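Local coordinates for devB protein (Vibrio cholerae O1 biovar eltor str. N16961, PDB 1Y89), which probably hydrolyses 6-phosphogluconolactone to 6-phosphogluconate, the second step of the oxidative pentose phosphate pathway, at residues V131-L136 and A183-S188; S147-Q152 and Q171-K176; A158-V163 and A178-A183; I187-L192 and T225-D230. All blocks are in the same frame, centred on the assembly; numbering follows the deposited sequence.

Interaction 1. Residues V131-L136 and A183-S188; sequences VFDWIL and AAKRIS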
loop_
_atom_site.group_PDB
_atom_site.type_symbol
_atom_site.label_atom_id
_atom_site.label_comp_id
_atom_site.label_asym_id
_atom_site.label_seq_id
_atom_site.Cartn_x
_atom_site.Cartn_y
_atom_site.Cartn_z
ATOM N N VAL A 131 -1.965 19.198 -11.226
ATOM C CA VAL A 131 -2.179 17.969 -10.477
ATOM C C VAL A 131 -1.054 16.962 -10.835
ATOM O O VAL A 131 -1.034 16.374 -11.911
ATOM C CB VAL A 131 -3.581 17.407 -10.753
ATOM C CG1 VAL A 131 -3.757 15.993 -10.079
ATOM C CG2 VAL A 131 -4.672 18.426 -10.286
ATOM N N PHE A 132 -0.082 16.813 -9.940
ATOM C CA PHE A 132 0.970 15.834 -10.166
ATOM C C PHE A 132 0.417 14.432 -10.039
ATOM O O PHE A 132 -0.454 14.152 -9.192
ATOM C CB PHE A 132 2.156 16.053 -9.208
ATOM C CG PHE A 132 3.128 17.097 -9.726
ATOM C CD1 PHE A 132 2.839 18.459 -9.607
ATOM C CD2 PHE A 132 4.282 16.702 -10.399
ATOM C CE1 PHE A 132 3.693 19.429 -10.136
ATOM C CE2 PHE A 132 5.171 17.647 -10.943
ATOM C CZ PHE A 132 4.901 18.996 -10.809
ATOM N N ASP A 133 0.925 13.559 -10.890
ATOM C CA ASP A 133 0.612 12.130 -10.765
ATOM C C ASP A 133 1.292 11.546 -9.541
ATOM O O ASP A 133 0.719 10.672 -8.874
ATOM C CB ASP A 133 1.032 11.367 -12.025
ATOM C CG ASP A 133 0.223 11.775 -13.231
ATOM O OD1 ASP A 133 -0.922 11.289 -13.374
ATOM O OD2 ASP A 133 0.717 12.606 -14.018
ATOM N N TRP A 134 2.483 12.049 -9.222
ATOM C CA TRP A 134 3.278 11.456 -8.148
ATOM C C TRP A 134 4.326 12.436 -7.679
ATOM O O TRP A 134 5.099 12.994 -8.496
ATOM C CB TRP A 134 3.986 10.200 -8.664
ATOM C CG TRP A 134 4.525 9.277 -7.561
ATOM C CD1 TRP A 134 4.235 9.322 -6.212
ATOM C CD2 TRP A 134 5.385 8.151 -7.756
ATOM N NE1 TRP A 134 4.880 8.285 -5.558
ATOM C CE2 TRP A 134 5.584 7.547 -6.488
ATOM C CE3 TRP A 134 6.025 7.599 -8.889
ATOM C CZ2 TRP A 134 6.386 6.384 -6.318
ATOM C CZ3 TRP A 134 6.818 6.448 -8.722
ATOM C CH2 TRP A 134 6.988 5.856 -7.442
ATOM N N ILE A 135 4.379 12.659 -6.373
ATOM C CA ILE A 135 5.413 13.511 -5.803
ATOM C C ILE A 135 6.153 12.661 -4.785
ATOM O O ILE A 135 5.534 12.138 -3.824
ATOM C CB ILE A 135 4.811 14.794 -5.141
ATOM C CG1 ILE A 135 3.973 15.600 -6.179
ATOM C CG2 ILE A 135 5.916 15.671 -4.511
ATOM C CD1 ILE A 135 3.371 16.919 -5.608
ATOM N N LEU A 136 7.469 12.551 -4.976
ATOM C CA LEU A 136 8.349 11.850 -4.015
ATOM C C LEU A 136 8.897 12.920 -3.074
ATOM O O LEU A 136 9.424 13.975 -3.545
ATOM C CB LEU A 136 9.550 11.209 -4.751
ATOM C CG LEU A 136 9.183 10.156 -5.827
ATOM C CD1 LEU A 136 10.495 9.429 -6.278
ATOM C CD2 LEU A 136 8.221 9.171 -5.278
ATOM N N ALA A 183 -2.582 19.065 -3.810
ATOM C CA ALA A 183 -3.359 18.808 -5.029
ATOM C C ALA A 183 -2.979 17.547 -5.811
ATOM O O ALA A 183 -3.680 17.147 -6.759
ATOM C CB ALA A 183 -3.299 20.047 -5.942
ATOM N N ALA A 184 -1.845 16.944 -5.453
ATOM C CA ALA A 184 -1.311 15.796 -6.201
ATOM C C ALA A 184 -2.154 14.525 -6.027
ATOM O O ALA A 184 -2.846 14.355 -5.009
ATOM C CB ALA A 184 0.134 15.549 -5.816
ATOM N N LYS A 185 -2.117 13.637 -7.022
ATOM C CA LYS A 185 -2.870 12.384 -6.917
ATOM C C LYS A 185 -2.262 11.458 -5.855
ATOM O O LYS A 185 -2.970 10.634 -5.248
ATOM C CB LYS A 185 -2.895 11.667 -8.257
ATOM C CG LYS A 185 -3.700 12.442 -9.323
ATOM C CD LYS A 185 -3.527 11.764 -10.669
ATOM C CE LYS A 185 -4.075 12.633 -11.858
ATOM N NZ LYS A 185 -3.711 12.036 -13.221
ATOM N N ARG A 186 -0.958 11.611 -5.636
ATOM C CA ARG A 186 -0.193 10.672 -4.827
ATOM C C ARG A 186 1.068 11.360 -4.361
ATOM O O ARG A 186 1.814 11.911 -5.189
ATOM C CB ARG A 186 0.147 9.429 -5.663
ATOM C CG ARG A 186 1.048 8.406 -4.915
ATOM C CD ARG A 186 1.421 7.279 -5.874
ATOM N NE ARG A 186 2.223 6.246 -5.191
ATOM C CZ ARG A 186 2.880 5.275 -5.803
ATOM N NH1 ARG A 186 2.856 5.179 -7.141
ATOM N NH2 ARG A 186 3.584 4.409 -5.070
ATOM N N ILE A 187 1.306 11.380 -3.047
ATOM C CA ILE A 187 2.577 11.880 -2.541
ATOM C C ILE A 187 3.129 10.806 -1.624
ATOM O O ILE A 187 2.367 10.116 -0.946
ATOM C CB ILE A 187 2.459 13.279 -1.815
ATOM C CG1 ILE A 187 1.774 13.131 -0.439
ATOM C CG2 ILE A 187 1.667 14.320 -2.706
ATOM C CD1 ILE A 187 1.661 14.493 0.389
ATOM N N SER A 188 4.449 10.660 -1.625
ATOM C CA SER A 188 5.079 9.540 -0.951
ATOM C C SER A 188 6.284 10.048 -0.211
ATOM O O SER A 188 7.258 10.450 -0.845
ATOM C CB SER A 188 5.529 8.436 -1.948
ATOM O OG SER A 188 4.479 8.044 -2.828
#
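Asp133 and Lys185 form a salt bridge at the start of the contact, with Lys185 NZ 2.9 Å from Asp133 OD1 and lying above the carboxylate plane rather than in it. The lysine chain is extended beyond CG and runs alongside the aspartate, while Asp133 OD2 takes the backbone N of His32. Further along, the indole N-H of Trp134 makes a nearly straight bond (167°) from NE1 to Ser188 OG, 2.8 Å away and in the ring plane; Ser188 OG is in turn hydrogen-bonded to Glu226 OE1. The guanidinium of Arg186 lies flat on this indole, the two centres 3.9 Å apart and the planes at 12°. The cation-pi contact of Arg186 CZ falls off-centre on the five-membered ring, and Arg186 CD adds a CH-pi contact, 3.8 Å from the same centroid. Trp134 CG is anti to the backbone N (chi1 -164°), and the indole beyond it lies side by side with the extended Arg186 chain; Leu136 CD2 lies over the opposite face, toward its rim. Backbone bonds hold strands 134-137 and 186-191 parallel: Ile135 N to Arg186 O and Ser188 N to Ile135 O, preceded by Lys185 N to Phe132 O at 2.8 Å. On the face carrying Ile135 and Ile187, Ile135 CD1 reaches Ala184 CB at 3.5 Å. Val131 CG1 packs against Lys185 CG. The buried Arg186 also pairs with Asp20 through NH2 and Glu226 through NE, and NH1 bonds Tyr24 OH. The two carboxylates would offset its charge, and these partners with the indole fix the guanidinium's rotation.

Interaction 2. Residues S147-Q152 and Q171-K176; sequences SLFPGQ and QLRVSK. With PO4 (phosphate ion), chain C.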
loop_
_atom_site.group_PDB
_atom_site.type_symbol
_atom_site.label_atom_id
_atom_site.label_comp_id
_atom_site.label_asym_id
_atom_site.label_seq_id
_atom_site.Cartn_x
_atom_site.Cartn_y
_atom_site.Cartn_z
ATOM N N SER A 147 11.239 22.336 0.366
ATOM C CA SER A 147 11.979 23.365 1.134
ATOM C C SER A 147 10.991 24.216 1.937
ATOM O O SER A 147 11.118 25.469 2.039
ATOM C CB SER A 147 12.882 24.244 0.222
ATOM O OG SER A 147 14.110 23.546 -0.041
ATOM N N LEU A 148 9.999 23.508 2.480
ATOM C CA LEU A 148 8.997 24.049 3.365
ATOM C C LEU A 148 9.431 23.677 4.773
ATOM O O LEU A 148 9.325 22.511 5.168
ATOM C CB LEU A 148 7.634 23.406 3.050
ATOM C CG LEU A 148 7.156 23.651 1.609
ATOM C CD1 LEU A 148 5.848 22.862 1.332
ATOM C CD2 LEU A 148 7.028 25.169 1.314
ATOM N N PHE A 149 9.939 24.666 5.507
ATOM C CA PHE A 149 10.560 24.435 6.810
ATOM C C PHE A 149 9.620 24.828 7.944
ATOM O O PHE A 149 8.815 25.756 7.777
ATOM C CB PHE A 149 11.872 25.223 6.901
ATOM C CG PHE A 149 12.968 24.647 6.022
ATOM C CD1 PHE A 149 13.762 23.598 6.480
ATOM C CD2 PHE A 149 13.203 25.169 4.751
ATOM C CE1 PHE A 149 14.779 23.071 5.665
ATOM C CE2 PHE A 149 14.210 24.645 3.920
ATOM C CZ PHE A 149 14.977 23.584 4.364
ATOM N N PRO A 150 9.743 24.155 9.103
ATOM C CA PRO A 150 8.870 24.444 10.254
ATOM C C PRO A 150 8.979 25.910 10.673
ATOM O O PRO A 150 10.065 26.474 10.662
ATOM C CB PRO A 150 9.395 23.516 11.371
ATOM C CG PRO A 150 10.688 22.907 10.854
ATOM C CD PRO A 150 10.711 23.063 9.364
ATOM N N GLY A 151 7.847 26.522 10.995
ATOM C CA GLY A 151 7.820 27.932 11.388
ATOM C C GLY A 151 7.927 28.934 10.242
ATOM O O GLY A 151 7.650 30.123 10.439
ATOM N N GLN A 152 8.340 28.487 9.056
ATOM C CA GLN A 152 8.485 29.410 7.931
ATOM C C GLN A 152 7.623 29.058 6.730
ATOM O O GLN A 152 7.710 29.705 5.690
ATOM C CB GLN A 152 9.969 29.657 7.566
ATOM C CG GLN A 152 10.841 28.461 7.259
ATOM C CD GLN A 152 12.300 28.843 6.824
ATOM O OE1 GLN A 152 12.687 28.677 5.654
ATOM N NE2 GLN A 152 13.081 29.369 7.764
ATOM N N GLN A 171 20.929 29.258 2.785
ATOM C CA GLN A 171 20.993 28.889 1.381
ATOM C C GLN A 171 19.591 29.015 0.787
ATOM O O GLN A 171 18.621 28.502 1.354
ATOM C CB GLN A 171 21.467 27.441 1.240
ATOM C CG GLN A 171 21.510 26.953 -0.232
ATOM C CD GLN A 171 21.597 25.449 -0.313
ATOM O OE1 GLN A 171 20.752 24.719 0.245
ATOM N NE2 GLN A 171 22.660 24.965 -0.952
ATOM N N LEU A 172 19.488 29.691 -0.356
ATOM C CA LEU A 172 18.202 29.863 -1.037
ATOM C C LEU A 172 17.777 28.644 -1.831
ATOM O O LEU A 172 18.617 27.987 -2.450
ATOM C CB LEU A 172 18.251 31.083 -1.967
ATOM C CG LEU A 172 18.457 32.409 -1.225
ATOM C CD1 LEU A 172 18.618 33.509 -2.243
ATOM C CD2 LEU A 172 17.297 32.689 -0.235
ATOM N N ARG A 173 16.470 28.344 -1.790
ATOM C CA ARG A 173 15.855 27.284 -2.601
ATOM C C ARG A 173 14.599 27.816 -3.260
ATOM O O ARG A 173 13.940 28.710 -2.709
ATOM C CB ARG A 173 15.384 26.125 -1.699
ATOM C CG ARG A 173 16.543 25.218 -1.192
ATOM C CD ARG A 173 16.886 25.524 0.231
ATOM N NE ARG A 173 17.988 24.657 0.655
ATOM C CZ ARG A 173 17.847 23.401 1.104
ATOM N NH1 ARG A 173 16.644 22.862 1.239
ATOM N NH2 ARG A 173 18.919 22.692 1.441
ATOM N N VAL A 174 14.235 27.216 -4.390
ATOM C CA VAL A 174 12.891 27.380 -4.981
ATOM C C VAL A 174 12.129 26.101 -4.638
ATOM O O VAL A 174 12.657 25.002 -4.819
ATOM C CB VAL A 174 12.974 27.589 -6.509
ATOM C CG1 VAL A 174 11.568 27.536 -7.152
ATOM C CG2 VAL A 174 13.688 28.916 -6.801
ATOM N N SER A 175 10.925 26.252 -4.088
ATOM C CA SER A 175 10.161 25.109 -3.640
ATOM C C SER A 175 8.757 25.124 -4.195
ATOM O O SER A 175 8.179 26.196 -4.379
ATOM C CB SER A 175 10.070 25.113 -2.116
ATOM O OG SER A 175 9.487 23.911 -1.613
ATOM N N LYS A 176 8.192 23.944 -4.423
ATOM C CA LYS A 176 6.732 23.844 -4.507
ATOM C C LYS A 176 6.136 24.366 -3.208
ATOM O O LYS A 176 6.772 24.240 -2.146
ATOM C CB LYS A 176 6.299 22.381 -4.650
ATOM C CG LYS A 176 6.519 21.813 -6.053
ATOM C CD LYS A 176 5.838 20.407 -6.152
ATOM C CE LYS A 176 5.880 19.793 -7.571
ATOM N NZ LYS A 176 7.227 19.642 -8.203
HETATM P P PO4 C . 17.470 19.285 2.425
HETATM O O1 PO4 C . 16.240 20.173 2.315
HETATM O O2 PO4 C . 17.317 18.435 3.626
HETATM O O3 PO4 C . 17.493 18.509 1.155
HETATM O O4 PO4 C . 18.653 20.163 2.577
#
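The loop 147-152, where Ser147 and Phe149 meet Arg173, belongs to a phosphate-binding pocket beside strand 172-176. The guanidinium of Arg173 grips a phosphate ion, probably from the crystallisation liquor, through two nitrogens and two oxygens: NH1 to PO4 O1 at 2.9 Å and NH2 to PO4 O4 at 2.8 Å, both nearly straight. His144 NE2 and Arg70 NH2 bind the same ion. NH1 also donates to Ser147 OG, 2.9 Å away and somewhat tilted from the guanidinium plane; that hydroxyl is bonded to Asp68 OD2 too. NE and NH2 grip Gln171 OE1 side-on, both donating to this one oxygen, the NE bond being 2.8 Å long. A bend at chi2 of Arg173 (103°) turns CD, and the chain beyond it leads to the ion. Phe149 crosses the arginine at about a right angle, presenting its rim: CZ is 3.6 Å from Arg173 NH1, which lies near the ring plane. His144 stacks on this phenyl ring. Farther down the strand, Ser175 OG accepts the backbone N of Ser147 at 3.1 Å and donates to Lys176 O at 2.8 Å, so one hydroxyl ties the loop to its own strand. Leu148 CD2 closes the packing against Lys176 O at 3.6 Å. With its edges shared among phosphate, Gln171 and Ser147, the guanidinium has little freedom to turn. The Ser-Leu-Phe-Pro loop following His144 is a sequence hallmark of 6-phosphogluconolactonases, and an anion held here is consistent with the site that receives the phosphorylated sugar in this family.

Interaction 3. Residues A158-V163 and A178-A183; sequences ANLSVV and AKVLQA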
loop_
_atom_site.group_PDB
_atom_site.type_symbol
_atom_site.label_atom_id
_atom_site.label_comp_id
_atom_site.label_asym_id
_atom_site.label_seq_id
_atom_site.Cartn_x
_atom_site.Cartn_y
_atom_site.Cartn_z
ATOM N N ALA A 158 -1.300 30.835 -1.826
ATOM C CA ALA A 158 -2.066 30.533 -3.043
ATOM C C ALA A 158 -1.169 30.350 -4.294
ATOM O O ALA A 158 -1.633 29.859 -5.350
ATOM C CB ALA A 158 -3.140 31.603 -3.288
ATOM N N ASN A 159 0.097 30.748 -4.176
ATOM C CA ASN A 159 1.069 30.534 -5.251
ATOM C C ASN A 159 1.464 29.053 -5.373
ATOM O O ASN A 159 1.246 28.253 -4.444
ATOM C CB ASN A 159 2.330 31.379 -5.044
ATOM C CG ASN A 159 2.076 32.871 -5.072
ATOM O OD1 ASN A 159 2.761 33.632 -4.377
ATOM N ND2 ASN A 159 1.158 33.308 -5.901
ATOM N N LEU A 160 2.063 28.695 -6.516
ATOM C CA LEU A 160 2.487 27.319 -6.758
ATOM C C LEU A 160 3.921 27.050 -6.331
ATOM O O LEU A 160 4.334 25.886 -6.189
ATOM C CB LEU A 160 2.274 26.922 -8.231
ATOM C CG LEU A 160 0.887 27.207 -8.816
ATOM C CD1 LEU A 160 0.855 26.841 -10.296
ATOM C CD2 LEU A 160 -0.198 26.451 -8.028
ATOM N N SER A 161 4.701 28.112 -6.130
ATOM C CA SER A 161 6.109 27.925 -5.735
ATOM C C SER A 161 6.460 29.078 -4.830
ATOM O O SER A 161 5.712 30.066 -4.748
ATOM C CB SER A 161 7.012 27.972 -6.956
ATOM O OG SER A 161 6.844 29.252 -7.581
ATOM N N VAL A 162 7.608 28.963 -4.174
ATOM C CA VAL A 162 8.019 29.962 -3.211
ATOM C C VAL A 162 9.536 29.945 -3.132
ATOM O O VAL A 162 10.149 28.877 -3.310
ATOM C CB VAL A 162 7.340 29.696 -1.800
ATOM C CG1 VAL A 162 7.774 28.333 -1.183
ATOM C CG2 VAL A 162 7.558 30.887 -0.823
ATOM N N VAL A 163 10.143 31.104 -2.850
ATOM C CA VAL A 163 11.562 31.127 -2.497
ATOM C C VAL A 163 11.689 30.916 -0.995
ATOM O O VAL A 163 11.010 31.588 -0.225
ATOM C CB VAL A 163 12.278 32.441 -2.943
ATOM C CG1 VAL A 163 13.783 32.469 -2.471
ATOM C CG2 VAL A 163 12.172 32.600 -4.463
ATOM N N ALA A 178 2.898 24.177 -0.327
ATOM C CA ALA A 178 2.058 23.088 0.237
ATOM C C ALA A 178 0.854 22.771 -0.677
ATOM O O ALA A 178 0.456 21.612 -0.848
ATOM C CB ALA A 178 1.574 23.461 1.634
ATOM N N LYS A 179 0.288 23.823 -1.263
ATOM C CA LYS A 179 -0.869 23.703 -2.137
ATOM C C LYS A 179 -0.651 22.725 -3.284
ATOM O O LYS A 179 -1.556 21.938 -3.628
ATOM C CB LYS A 179 -1.174 25.095 -2.702
ATOM C CG LYS A 179 -2.217 25.135 -3.752
ATOM C CD LYS A 179 -2.400 26.638 -4.125
ATOM C CE LYS A 179 -3.498 26.808 -5.100
ATOM N NZ LYS A 179 -3.840 28.275 -5.347
ATOM N N VAL A 180 0.529 22.781 -3.903
ATOM C CA VAL A 180 0.799 21.836 -4.999
ATOM C C VAL A 180 0.896 20.386 -4.467
ATOM O O VAL A 180 0.368 19.426 -5.074
ATOM C CB VAL A 180 2.087 22.234 -5.758
ATOM C CG1 VAL A 180 2.421 21.209 -6.845
ATOM C CG2 VAL A 180 1.907 23.687 -6.353
ATOM N N LEU A 181 1.591 20.197 -3.345
ATOM C CA LEU A 181 1.611 18.848 -2.744
ATOM C C LEU A 181 0.231 18.300 -2.403
ATOM O O LEU A 181 -0.072 17.133 -2.670
ATOM C CB LEU A 181 2.500 18.810 -1.488
ATOM C CG LEU A 181 4.004 18.687 -1.649
ATOM C CD1 LEU A 181 4.599 19.625 -2.718
ATOM C CD2 LEU A 181 4.713 18.927 -0.236
ATOM N N GLN A 182 -0.608 19.147 -1.822
ATOM C CA GLN A 182 -1.960 18.770 -1.443
ATOM C C GLN A 182 -2.851 18.432 -2.661
ATOM O O GLN A 182 -3.765 17.601 -2.558
ATOM C CB GLN A 182 -2.579 19.914 -0.617
ATOM C CG GLN A 182 -1.932 20.116 0.766
ATOM C CD GLN A 182 -2.276 21.479 1.397
ATOM O OE1 GLN A 182 -2.524 22.455 0.686
ATOM N NE2 GLN A 182 -2.247 21.552 2.735
ATOM N N ALA A 183 -2.582 19.065 -3.810
ATOM C CA ALA A 183 -3.359 18.808 -5.029
ATOM C C ALA A 183 -2.979 17.547 -5.811
ATOM O O ALA A 183 -3.680 17.147 -6.759
ATOM C CB ALA A 183 -3.299 20.047 -5.942
#
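Lys179 meets the flat carbonyl group of Ala158; no ring takes part in this contact. Lys179 NZ donates to Ala158 O at 2.7 Å, approaching from the side of the C=O bond (122° at the oxygen) and tilted 19° from the carbonyl plane. CG of Lys179 is anti to the backbone N (chi1 172°), and the extended chain carries NZ across from the helix to the loop, its CD passing 3.5 Å from the same Ala158 O. Ala158 CB lies loosely beside NZ. The second point of contact is packing: Val180 CG2 sits 3.3 Å from the carbonyl Leu160 O and 3.8 Å from Leu160 CB, with the two side chains crossing at about a right angle. Leu160 CD2 also lies against this methyl. Lysine and valine are consecutive on helix 178-183, so one reaches the outer loop while the other packs deeper, against Phe132 as well. The contact thus fastens the lead-in of edge strand 161-165 to the short helix that follows strand 172-176, with Leu160 also resting on Met119 of helix 108-122 and on strand 129-130.

Interaction 4. Residues I187-L192 and T225-D230; sequences ISYLVL and TEWYLD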
loop_
_atom_site.group_PDB
_atom_site.type_symbol
_atom_site.label_atom_id
_atom_site.label_comp_id
_atom_site.label_asym_id
_atom_site.label_seq_id
_atom_site.Cartn_x
_atom_site.Cartn_y
_atom_site.Cartn_z
ATOM N N ILE A 187 1.306 11.380 -3.047
ATOM C CA ILE A 187 2.577 11.880 -2.541
ATOM C C ILE A 187 3.129 10.806 -1.624
ATOM O O ILE A 187 2.367 10.116 -0.946
ATOM C CB ILE A 187 2.459 13.279 -1.815
ATOM C CG1 ILE A 187 1.774 13.131 -0.439
ATOM C CG2 ILE A 187 1.667 14.320 -2.706
ATOM C CD1 ILE A 187 1.661 14.493 0.389
ATOM N N SER A 188 4.449 10.660 -1.625
ATOM C CA SER A 188 5.079 9.540 -0.951
ATOM C C SER A 188 6.284 10.048 -0.211
ATOM O O SER A 188 7.258 10.450 -0.845
ATOM C CB SER A 188 5.529 8.436 -1.948
ATOM O OG SER A 188 4.479 8.044 -2.828
ATOM N N TYR A 189 6.203 10.024 1.115
ATOM C CA TYR A 189 7.322 10.418 1.971
ATOM C C TYR A 189 8.261 9.229 2.131
ATOM O O TYR A 189 7.821 8.162 2.574
ATOM C CB TYR A 189 6.816 10.837 3.347
ATOM C CG TYR A 189 6.020 12.121 3.338
ATOM C CD1 TYR A 189 6.676 13.357 3.231
ATOM C CD2 TYR A 189 4.611 12.108 3.481
ATOM C CE1 TYR A 189 5.984 14.548 3.233
ATOM C CE2 TYR A 189 3.875 13.312 3.476
ATOM C CZ TYR A 189 4.577 14.523 3.370
ATOM O OH TYR A 189 3.911 15.731 3.366
ATOM N N LEU A 190 9.514 9.395 1.701
ATOM C CA LEU A 190 10.469 8.293 1.629
ATOM C C LEU A 190 11.408 8.517 2.806
ATOM O O LEU A 190 12.225 9.452 2.804
ATOM C CB LEU A 190 11.240 8.312 0.301
ATOM C CG LEU A 190 10.374 8.389 -0.972
ATOM C CD1 LEU A 190 11.290 8.368 -2.241
ATOM C CD2 LEU A 190 9.296 7.248 -0.994
ATOM N N VAL A 191 11.259 7.668 3.831
ATOM C CA VAL A 191 11.871 7.964 5.136
ATOM C C VAL A 191 12.599 6.723 5.606
ATOM O O VAL A 191 11.973 5.822 6.159
ATOM C CB VAL A 191 10.811 8.380 6.176
ATOM C CG1 VAL A 191 11.488 8.826 7.474
ATOM C CG2 VAL A 191 9.940 9.526 5.619
ATOM N N LEU A 192 13.914 6.704 5.372
ATOM C CA LEU A 192 14.746 5.539 5.604
ATOM C C LEU A 192 15.858 5.792 6.612
ATOM O O LEU A 192 16.425 6.890 6.662
ATOM C CB LEU A 192 15.368 5.057 4.284
ATOM C CG LEU A 192 14.457 4.167 3.430
ATOM C CD1 LEU A 192 13.138 4.799 3.042
ATOM C CD2 LEU A 192 15.192 3.699 2.191
ATOM N N THR A 225 -1.754 9.608 0.271
ATOM C CA THR A 225 -0.526 10.042 0.937
ATOM C C THR A 225 0.152 8.765 1.444
ATOM O O THR A 225 -0.503 7.947 2.095
ATOM C CB THR A 225 -0.832 10.950 2.124
ATOM O OG1 THR A 225 -1.555 12.092 1.673
ATOM C CG2 THR A 225 0.459 11.429 2.790
ATOM N N GLU A 226 1.439 8.601 1.161
ATOM C CA GLU A 226 2.147 7.389 1.550
ATOM C C GLU A 226 3.349 7.692 2.396
ATOM O O GLU A 226 4.034 8.718 2.198
ATOM C CB GLU A 226 2.628 6.636 0.305
ATOM C CG GLU A 226 1.507 6.345 -0.636
ATOM C CD GLU A 226 1.940 5.608 -1.868
ATOM O OE1 GLU A 226 2.920 6.031 -2.534
ATOM O OE2 GLU A 226 1.276 4.601 -2.163
ATOM N N TRP A 227 3.650 6.751 3.280
ATOM C CA TRP A 227 4.881 6.743 4.033
ATOM C C TRP A 227 5.616 5.443 3.708
ATOM O O TRP A 227 5.088 4.344 3.956
ATOM C CB TRP A 227 4.574 6.823 5.543
ATOM C CG TRP A 227 3.982 8.171 5.902
ATOM C CD1 TRP A 227 2.700 8.575 5.746
ATOM C CD2 TRP A 227 4.705 9.291 6.388
ATOM N NE1 TRP A 227 2.566 9.897 6.143
ATOM C CE2 TRP A 227 3.790 10.349 6.548
ATOM C CE3 TRP A 227 6.044 9.494 6.736
ATOM C CZ2 TRP A 227 4.170 11.604 7.033
ATOM C CZ3 TRP A 227 6.422 10.755 7.226
ATOM C CH2 TRP A 227 5.489 11.784 7.356
ATOM N N TYR A 228 6.805 5.558 3.126
ATOM C CA TYR A 228 7.633 4.384 2.787
ATOM C C TYR A 228 8.762 4.340 3.816
ATOM O O TYR A 228 9.580 5.264 3.854
ATOM C CB TYR A 228 8.276 4.564 1.396
ATOM C CG TYR A 228 7.376 4.196 0.224
ATOM C CD1 TYR A 228 6.159 4.829 0.031
ATOM C CD2 TYR A 228 7.753 3.223 -0.690
ATOM C CE1 TYR A 228 5.332 4.468 -1.024
ATOM C CE2 TYR A 228 6.946 2.856 -1.746
ATOM C CZ TYR A 228 5.725 3.479 -1.902
ATOM O OH TYR A 228 4.889 3.094 -2.921
ATOM N N LEU A 229 8.804 3.306 4.655
ATOM C CA LEU A 229 9.863 3.224 5.654
ATOM C C LEU A 229 10.628 1.927 5.462
ATOM O O LEU A 229 10.091 0.963 4.907
ATOM C CB LEU A 229 9.268 3.190 7.077
ATOM C CG LEU A 229 8.247 4.249 7.530
ATOM C CD1 LEU A 229 7.974 4.051 9.010
ATOM C CD2 LEU A 229 8.627 5.668 7.266
ATOM N N ASP A 230 11.862 1.893 5.957
ATOM C CA ASP A 230 12.517 0.621 6.160
ATOM C C ASP A 230 12.418 0.253 7.630
ATOM O O ASP A 230 11.927 1.059 8.442
ATOM C CB ASP A 230 13.969 0.619 5.631
ATOM C CG ASP A 230 14.874 1.637 6.321
ATOM O OD1 ASP A 230 14.406 2.484 7.114
ATOM O OD2 ASP A 230 16.091 1.591 6.047
#
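Tyr189 and Trp227 stack in offset fashion, with the tyrosine ring 4.5 Å from the six-membered ring of the indole, centroid to centroid, and the planes 26° apart. The two side chains run side by side; Tyr189 CD2 lies over the indole, offset toward the rim, and Tyr189 CB makes a CH-pi contact 3.9 Å from the centroid of that six-membered ring. Thr225 CG2 meets the tyrosine at its edge, and Tyr189 OH bonds to Ile218 O. Polar side chains meet on the other face, which carries Ser188 and Glu226. Ser188 OG donates to the anti lone pair of Glu226 OE1 at 2.6 Å. Four backbone bonds join the parallel strands 186-191 and 224-230, among them Tyr228 N to Tyr189 O at 2.8 Å, almost straight at 178°, and Val191 N to Tyr228 O at 2.9 Å. Apolar contacts occur on both faces: Leu190 CD2 rests 3.7 Å from Tyr228 CB, and Val191 CB lies 3.6 Å from Leu229 CD2. At the C-terminal end, Asp230 N is buried without a partner, while the side-chain OD1 of Asp230, at the N-cap position, bonds Ala233 N and Gly193 N. Ser188 and the guanidinium NE of Arg186 both meet the buried Glu226 OE1, and Asn3 ND2 meets OE2; this would probably favour the charged form.

Interactions 1 and 4 lie on neighbouring strands of one mixed sheet, their centres about 13 Å apart, and share strand 186-191, which has 134-137 and 224-230 as its two neighbours. Interactions 2 and 3 belong to the far end of the sheet, where antiparallel strands 172-176 and 161-165 sit beyond 31-35 and 62-70; their centres are about 11 Å apart, and their segments alternate along the chain. Interaction 2 falls between the two segments of interaction 1, and interaction 3 does so up to the shared Ala183, while interaction 4 begins where interaction 1 ends. Helix 178-183 connects strand 172-176, which lines the phosphate pocket, to strand 186-191 in the parallel part of the sheet.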